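Local coordinates for sensor protein (Shewanella sp. W3-18-1, PDB 3MYF), which probably passes phosphoryl groups along a multistep phosphorelay, as the histidine phosphotransfer (Hpt) domain of a hybrid sensor histidine kinase, at residues Ala22-Met25 with Leu26-Leu29; Leu6-Asp9 with Leu10-Gln14; Lys58-Gly61 with Ala62-Cys66. All blocks are in the same frame, centred on the assembly; numbering follows the deposited sequence. Where two conformers were deposited one is given.

Contact 1: residues Ala22-Met25 with Leu26-Leu29; sequences ALEM and LKML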
loop_
_atom_site.group_PDB
_atom_site.type_symbol
_atom_site.label_atom_id
_atom_site.label_comp_id
_atom_site.label_asym_id
_atom_site.label_seq_id
_atom_site.Cartn_x
_atom_site.Cartn_y
_atom_site.Cartn_z
ATOM N N ALA A 22 5.909 -8.359 -7.419
ATOM C CA ALA A 22 5.899 -7.169 -8.275
ATOM C C ALA A 22 4.485 -6.676 -8.563
ATOM O O ALA A 22 4.177 -5.512 -8.316
ATOM C CB ALA A 22 6.642 -7.434 -9.559
ATOM N N LEU A 23 3.614 -7.560 -9.052
ATOM C CA LEU A 23 2.244 -7.157 -9.334
ATOM C C LEU A 23 1.508 -6.776 -8.049
ATOM O O LEU A 23 0.652 -5.894 -8.070
ATOM C CB LEU A 23 1.476 -8.248 -10.075
ATOM C CG LEU A 23 1.771 -8.474 -11.561
ATOM C CD1 LEU A 23 1.326 -9.893 -11.938
ATOM C CD2 LEU A 23 1.085 -7.446 -12.428
ATOM N N GLU A 24 1.845 -7.433 -6.938
ATOM C CA GLU A 24 1.209 -7.100 -5.660
ATOM C C GLU A 24 1.630 -5.713 -5.191
ATOM O O GLU A 24 0.796 -4.945 -4.711
ATOM C CB GLU A 24 1.474 -8.164 -4.586
ATOM C CG GLU A 24 0.897 -7.847 -3.199
ATOM C CD GLU A 24 -0.607 -7.516 -3.181
ATOM O OE1 GLU A 24 -1.389 -8.084 -3.974
ATOM O OE2 GLU A 24 -1.015 -6.693 -2.347
HETATM N N MSE A 25 2.915 -5.399 -5.348
HETATM C CA MSE A 25 3.435 -4.062 -5.045
HETATM C C MSE A 25 2.735 -3.008 -5.884
HETATM O O MSE A 25 2.401 -1.938 -5.388
HETATM C CB MSE A 25 4.944 -3.977 -5.297
HETATM C CG MSE A 25 5.733 -5.089 -4.671
HETATM SE SE MSE A 25 7.173 -4.412 -3.590
HETATM C CE MSE A 25 6.072 -3.337 -2.401
ATOM N N LEU A 26 2.502 -3.326 -7.156
ATOM C CA LEU A 26 1.838 -2.385 -8.047
ATOM C C LEU A 26 0.379 -2.215 -7.620
ATOM O O LEU A 26 -0.155 -1.099 -7.667
ATOM C CB LEU A 26 1.964 -2.828 -9.509
ATOM C CG LEU A 26 3.343 -2.618 -10.162
ATOM C CD1 LEU A 26 3.354 -3.145 -11.587
ATOM C CD2 LEU A 26 3.805 -1.153 -10.120
ATOM N N LYS A 27 -0.230 -3.308 -7.157
ATOM C CA LYS A 27 -1.596 -3.253 -6.600
ATOM C C LYS A 27 -1.651 -2.317 -5.380
ATOM O O LYS A 27 -2.550 -1.476 -5.287
ATOM C CB LYS A 27 -2.121 -4.644 -6.236
ATOM C CG LYS A 27 -2.656 -5.474 -7.408
ATOM C CD LYS A 27 -2.983 -6.895 -6.993
ATOM C CE LYS A 27 -3.548 -7.711 -8.173
ATOM N NZ LYS A 27 -3.761 -9.147 -7.843
HETATM N N MSE A 28 -0.675 -2.461 -4.479
HETATM C CA MSE A 28 -0.640 -1.686 -3.239
HETATM C C MSE A 28 -0.404 -0.212 -3.531
HETATM O O MSE A 28 -1.001 0.652 -2.896
HETATM C CB MSE A 28 0.429 -2.219 -2.276
HETATM C CG MSE A 28 0.224 -3.672 -1.821
HETATM SE SE MSE A 28 1.384 -4.154 -0.330
HETATM C CE MSE A 28 1.524 -6.063 -0.565
ATOM N N LEU A 29 0.471 0.071 -4.496
ATOM C CA LEU A 29 0.718 1.454 -4.898
ATOM C C LEU A 29 -0.559 2.091 -5.456
ATOM O O LEU A 29 -0.952 3.165 -5.009
ATOM C CB LEU A 29 1.855 1.524 -5.923
ATOM C CG LEU A 29 2.216 2.890 -6.504
ATOM C CD1 LEU A 29 2.784 3.745 -5.368
ATOM C CD2 LEU A 29 3.223 2.764 -7.602
#
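A22-M25 and L26-L29 form two consecutive turns of helix 19-46, one of the long helices of the four-helix bundle characteristic of Hpt domains. The contact is local and runs along the helix. The amides of L26, K27, M28 and L29 donate to the carbonyl oxygens of A22, L23, E24 and M25, each four residues back. The bond from L29 N to M25 O measures 2.9 Å.

The polar side chains lie together on one side. E24 has CG anti to the backbone N (chi1 177°) and then bends at chi2 (53°). This brings its carboxylate across the chains of K27 and M28, at about a right angle to each. E24 OE1 lies 3.6 Å from CD of K27, so it meets the aliphatic part of the lysine. K27 NZ stays 4.7 Å from E24 OE1, which allows at most a loose attraction of opposite charges. With an alanine in place of E24, K27 is likely to lose its nearby opposite charge, and its chain would probably be freer to turn. M28, a selenomethionine, was modelled in two conformers, so its exact approach to E24 is doubtful.

The apolar side chains face the other helices and the second subunit. L23 packs on W8 of helix 8-14 and on L113 and L116 of helix 92-116. L29 reaches L59 and A62 of helix 49-63. M25 and M28 also pack on M28 and M25 of the second subunit, so this part of the helix contributes to the dimer interface. Side chains also lie close over the carbonyls one turn back. K27 CG sits 3.4 Å from L23 O, and L26 CG sits 3.5 Å from A22 O.

Contact 2: residues Leu6-Asp9 with Leu10-Gln14; sequences LNWD and LCLTQ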
loop_
_atom_site.group_PDB
_atom_site.type_symbol
_atom_site.label_atom_id
_atom_site.label_comp_id
_atom_site.label_asym_id
_atom_site.label_seq_id
_atom_site.Cartn_x
_atom_site.Cartn_y
_atom_site.Cartn_z
ATOM N N LEU A 6 6.395 4.184 -16.132
ATOM C CA LEU A 6 6.337 2.865 -15.517
ATOM C C LEU A 6 7.091 1.866 -16.385
ATOM O O LEU A 6 6.851 1.781 -17.583
ATOM C CB LEU A 6 4.877 2.406 -15.317
ATOM C CG LEU A 6 4.602 0.970 -14.858
ATOM C CD1 LEU A 6 5.221 0.654 -13.511
ATOM C CD2 LEU A 6 3.099 0.696 -14.828
ATOM N N ASN A 7 8.009 1.141 -15.752
ATOM C CA ASN A 7 8.865 0.172 -16.415
ATOM C C ASN A 7 8.706 -1.188 -15.747
ATOM O O ASN A 7 9.354 -1.478 -14.734
ATOM C CB ASN A 7 10.325 0.658 -16.386
ATOM C CG ASN A 7 11.284 -0.286 -17.106
ATOM O OD1 ASN A 7 11.010 -1.475 -17.269
ATOM N ND2 ASN A 7 12.429 0.248 -17.523
ATOM N N TRP A 8 7.831 -2.013 -16.324
ATOM C CA TRP A 8 7.508 -3.343 -15.790
ATOM C C TRP A 8 8.750 -4.197 -15.520
ATOM O O TRP A 8 8.849 -4.856 -14.485
ATOM C CB TRP A 8 6.527 -4.063 -16.732
ATOM C CG TRP A 8 6.351 -5.536 -16.484
ATOM C CD1 TRP A 8 6.703 -6.559 -17.331
ATOM C CD2 TRP A 8 5.776 -6.161 -15.326
ATOM N NE1 TRP A 8 6.387 -7.768 -16.771
ATOM C CE2 TRP A 8 5.817 -7.557 -15.542
ATOM C CE3 TRP A 8 5.232 -5.678 -14.129
ATOM C CZ2 TRP A 8 5.335 -8.478 -14.602
ATOM C CZ3 TRP A 8 4.752 -6.592 -13.195
ATOM C CH2 TRP A 8 4.806 -7.979 -13.441
ATOM N N ASP A 9 9.701 -4.161 -16.451
ATOM C CA ASP A 9 10.931 -4.942 -16.339
ATOM C C ASP A 9 11.801 -4.492 -15.171
ATOM O O ASP A 9 12.413 -5.322 -14.488
ATOM C CB ASP A 9 11.706 -4.923 -17.662
ATOM C CG ASP A 9 11.163 -5.934 -18.660
ATOM O OD1 ASP A 9 10.772 -7.041 -18.235
ATOM O OD2 ASP A 9 11.128 -5.623 -19.869
ATOM N N LEU A 10 11.844 -3.182 -14.945
ATOM C CA LEU A 10 12.483 -2.627 -13.757
ATOM C C LEU A 10 11.739 -3.041 -12.491
ATOM O O LEU A 10 12.362 -3.360 -11.483
ATOM C CB LEU A 10 12.559 -1.104 -13.836
ATOM C CG LEU A 10 13.144 -0.339 -12.643
ATOM C CD1 LEU A 10 14.614 -0.688 -12.402
ATOM C CD2 LEU A 10 12.985 1.160 -12.860
ATOM N N CYS A 11 10.412 -3.012 -12.542
ATOM C CA CYS A 11 9.592 -3.445 -11.405
ATOM C C CYS A 11 9.882 -4.914 -11.112
ATOM O O CYS A 11 10.051 -5.290 -9.951
ATOM C CB CYS A 11 8.103 -3.188 -11.662
ATOM S SG CYS A 11 6.992 -3.694 -10.315
ATOM N N LEU A 12 9.980 -5.728 -12.167
ATOM C CA LEU A 12 10.398 -7.129 -12.022
ATOM C C LEU A 12 11.767 -7.243 -11.360
ATOM O O LEU A 12 11.917 -7.995 -10.403
ATOM C CB LEU A 12 10.401 -7.860 -13.368
ATOM C CG LEU A 12 9.161 -8.671 -13.749
ATOM C CD1 LEU A 12 9.323 -9.225 -15.154
ATOM C CD2 LEU A 12 8.927 -9.806 -12.762
ATOM N N THR A 13 12.753 -6.497 -11.863
ATOM C CA THR A 13 14.089 -6.456 -11.249
ATOM C C THR A 13 13.984 -6.108 -9.766
ATOM O O THR A 13 14.407 -6.894 -8.911
ATOM C CB THR A 13 15.071 -5.477 -11.975
ATOM O OG1 THR A 13 15.353 -5.965 -13.293
ATOM C CG2 THR A 13 16.393 -5.360 -11.207
ATOM N N GLN A 14 13.382 -4.953 -9.473
ATOM C CA GLN A 14 13.182 -4.501 -8.097
ATOM C C GLN A 14 12.556 -5.583 -7.219
ATOM O O GLN A 14 12.869 -5.675 -6.032
ATOM C CB GLN A 14 12.360 -3.199 -8.067
ATOM C CG GLN A 14 13.177 -1.990 -8.551
ATOM C CD GLN A 14 12.337 -0.787 -8.962
ATOM O OE1 GLN A 14 11.105 -0.841 -8.990
ATOM N NE2 GLN A 14 13.013 0.317 -9.286
#
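N7 caps the N-terminus of the short helix 8-14, and its carbonyl oxygen accepts from C11 N at 2.9 Å. L12 N bonds to W8 O in the same i to i+4 pattern, and T13 N bonds to D9 O. The side chain of N7 makes the N-cap bond: L10 N donates to N7 OD1 at 3.0 Å, with an N-H...O angle of 164°. CG of N7 is anti to the backbone N, which carries the amide over the start of the helix. The donor lies well above the amide plane and not on a lone pair.

W8 and L12 meet over a ring face. L12 CG stands 4.2 Å from the centroid of the six-membered ring of W8, a CH-pi contact. L12 CD1 reaches toward the pyrrole side, 3.7 Å from W8 NE1. W8 also packs on L116, and L12 on S19.

D9 O takes a second bond, from T13 OG1 at 3.2 Å. Its two donors approach from opposite faces of the carbonyl plane. The chemistry thus divides: the N7 side chain holds the L10 amide and D9 O holds the T13 hydroxyl, while the indole and leucine pack the helix against its neighbours.

Contact 3: residues Lys58-Gly61 with Ala62-Cys66; sequences KLHG and ASCYC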
loop_
_atom_site.group_PDB
_atom_site.type_symbol
_atom_site.label_atom_id
_atom_site.label_comp_id
_atom_site.label_asym_id
_atom_site.label_seq_id
_atom_site.Cartn_x
_atom_site.Cartn_y
_atom_site.Cartn_z
ATOM N N LYS A 58 6.529 8.563 2.210
ATOM C CA LYS A 58 5.949 7.230 2.061
ATOM C C LYS A 58 5.873 6.862 0.591
ATOM O O LYS A 58 6.137 5.722 0.232
ATOM C CB LYS A 58 4.558 7.150 2.691
ATOM C CG LYS A 58 4.569 7.273 4.197
ATOM C CD LYS A 58 3.191 7.568 4.735
ATOM C CE LYS A 58 3.261 7.662 6.231
ATOM N NZ LYS A 58 1.929 7.672 6.860
ATOM N N LEU A 59 5.525 7.837 -0.246
ATOM C CA LEU A 59 5.510 7.647 -1.700
ATOM C C LEU A 59 6.897 7.327 -2.233
ATOM O O LEU A 59 7.051 6.461 -3.114
ATOM C CB LEU A 59 4.952 8.877 -2.411
ATOM C CG LEU A 59 4.769 8.797 -3.924
ATOM C CD1 LEU A 59 3.972 7.548 -4.332
ATOM C CD2 LEU A 59 4.117 10.059 -4.455
ATOM N N HIS A 60 7.896 8.038 -1.709
ATOM C CA HIS A 60 9.302 7.806 -2.089
ATOM C C HIS A 60 9.675 6.344 -1.832
ATOM O O HIS A 60 10.266 5.685 -2.702
ATOM C CB HIS A 60 10.234 8.741 -1.297
ATOM C CG HIS A 60 11.646 8.790 -1.814
ATOM N ND1 HIS A 60 12.662 9.441 -1.145
ATOM C CD2 HIS A 60 12.211 8.263 -2.927
ATOM C CE1 HIS A 60 13.789 9.322 -1.828
ATOM N NE2 HIS A 60 13.541 8.615 -2.916
ATOM N N GLY A 61 9.315 5.850 -0.650
ATOM C CA GLY A 61 9.592 4.470 -0.252
ATOM C C GLY A 61 9.019 3.508 -1.273
ATOM O O GLY A 61 9.746 2.671 -1.818
ATOM N N ALA A 62 7.724 3.660 -1.556
ATOM C CA ALA A 62 7.047 2.859 -2.587
ATOM C C ALA A 62 7.698 2.918 -3.958
ATOM O O ALA A 62 7.887 1.878 -4.597
ATOM C CB ALA A 62 5.586 3.239 -2.691
ATOM N N SER A 63 8.038 4.127 -4.413
ATOM C CA SER A 63 8.529 4.327 -5.774
ATOM C C SER A 63 9.800 3.535 -6.061
ATOM O O SER A 63 10.044 3.148 -7.199
ATOM C CB SER A 63 8.711 5.824 -6.090
ATOM O OG SER A 63 9.857 6.366 -5.465
ATOM N N CYS A 64 10.574 3.253 -5.016
ATOM C CA CYS A 64 11.838 2.532 -5.162
ATOM C C CYS A 64 11.621 1.070 -5.570
ATOM O O CYS A 64 12.567 0.401 -5.971
ATOM C CB CYS A 64 12.682 2.602 -3.873
ATOM S SG CYS A 64 13.343 4.256 -3.428
ATOM N N TYR A 65 10.379 0.587 -5.470
ATOM C CA TYR A 65 10.064 -0.814 -5.738
ATOM C C TYR A 65 8.946 -1.029 -6.767
ATOM O O TYR A 65 8.567 -2.167 -7.034
ATOM C CB TYR A 65 9.771 -1.559 -4.417
ATOM C CG TYR A 65 10.977 -1.588 -3.498
ATOM C CD1 TYR A 65 11.904 -2.626 -3.572
ATOM C CD2 TYR A 65 11.218 -0.552 -2.591
ATOM C CE1 TYR A 65 13.029 -2.644 -2.759
ATOM C CE2 TYR A 65 12.337 -0.560 -1.771
ATOM C CZ TYR A 65 13.237 -1.612 -1.859
ATOM O OH TYR A 65 14.354 -1.627 -1.055
ATOM N N CYS A 66 8.452 0.046 -7.374
ATOM C CA CYS A 66 7.379 -0.082 -8.372
ATOM C C CYS A 66 7.748 0.312 -9.794
ATOM O O CYS A 66 6.863 0.494 -10.621
ATOM C CB CYS A 66 6.149 0.705 -7.929
ATOM S SG CYS A 66 5.506 0.100 -6.394
#
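K58 O accepts from A62 N at 3.2 Å in helix 49-63, the bundle helix that carries the phospho-accepting histidine in Hpt domains, here probably the residue just before K58. The glycine and small residues G61-A62-S63 are consistent with the sequence that follows that histidine in the family. The CA-CB bond of K58 leads away from A62-C66, and NZ forms a salt bridge with D31 of the second subunit.

L59 O accepts from S63 N, a bond of 2.8 Å. Its side chain turns into the bundle, onto T36 and C75.

H60 meets the next turn through both its carbonyl and its ring. S63 OG donates to H60 O at 2.9 Å. The serine oxygen sits between its own backbone N and carbonyl carbon (chi1 75°), a placement that turns the hydroxyl back to the preceding turn. The same OG lies at the edge of the H60 imidazole, near its plane, 3.9 Å from CD2. C64 SG approaches that ring obliquely, 4.8 Å from its centroid. H60 ND1 is hydrogen-bonded to OE1 of E79 on helix 69-83, which helps fix the turn of the imidazole.

G61 has no side chain. Its carbonyl and that of H60 share C64 N through two weak bonds, each 3.4 Å from N to O. A62 packs on M28 of the second subunit, and Y65 on N20 of that subunit. The Y65 ring comes edge-on to the glycine carbonyl: G61 O lies in the ring plane, 3.6 Å from Y65 CD2.

Overall arrangement
Contact 1 is buried, contact 3 partly so, and contact 2 lies at the surface. Contacts 1 and 3 sit on successive bundle helices, 19-46 and 49-63, and both touch the second subunit. Contact 2 starts the short helix 8-14, which packs beside helix 19-46: L26 CG lies 3.8 Å from C11 SG. L29 packs on A62 and C66, and L26 on C66, joining contacts 1 and 3. Q14 and L6 bring contact 2 to the 64-66 end of contact 3. The chemistry follows position. Contact 1 is a regular helix whose apolar side chains pack outward on the other helices and the second subunit, with E24 and K27 beside each other, whereas contacts 2 and 3 add side-chain bonds to the backbone.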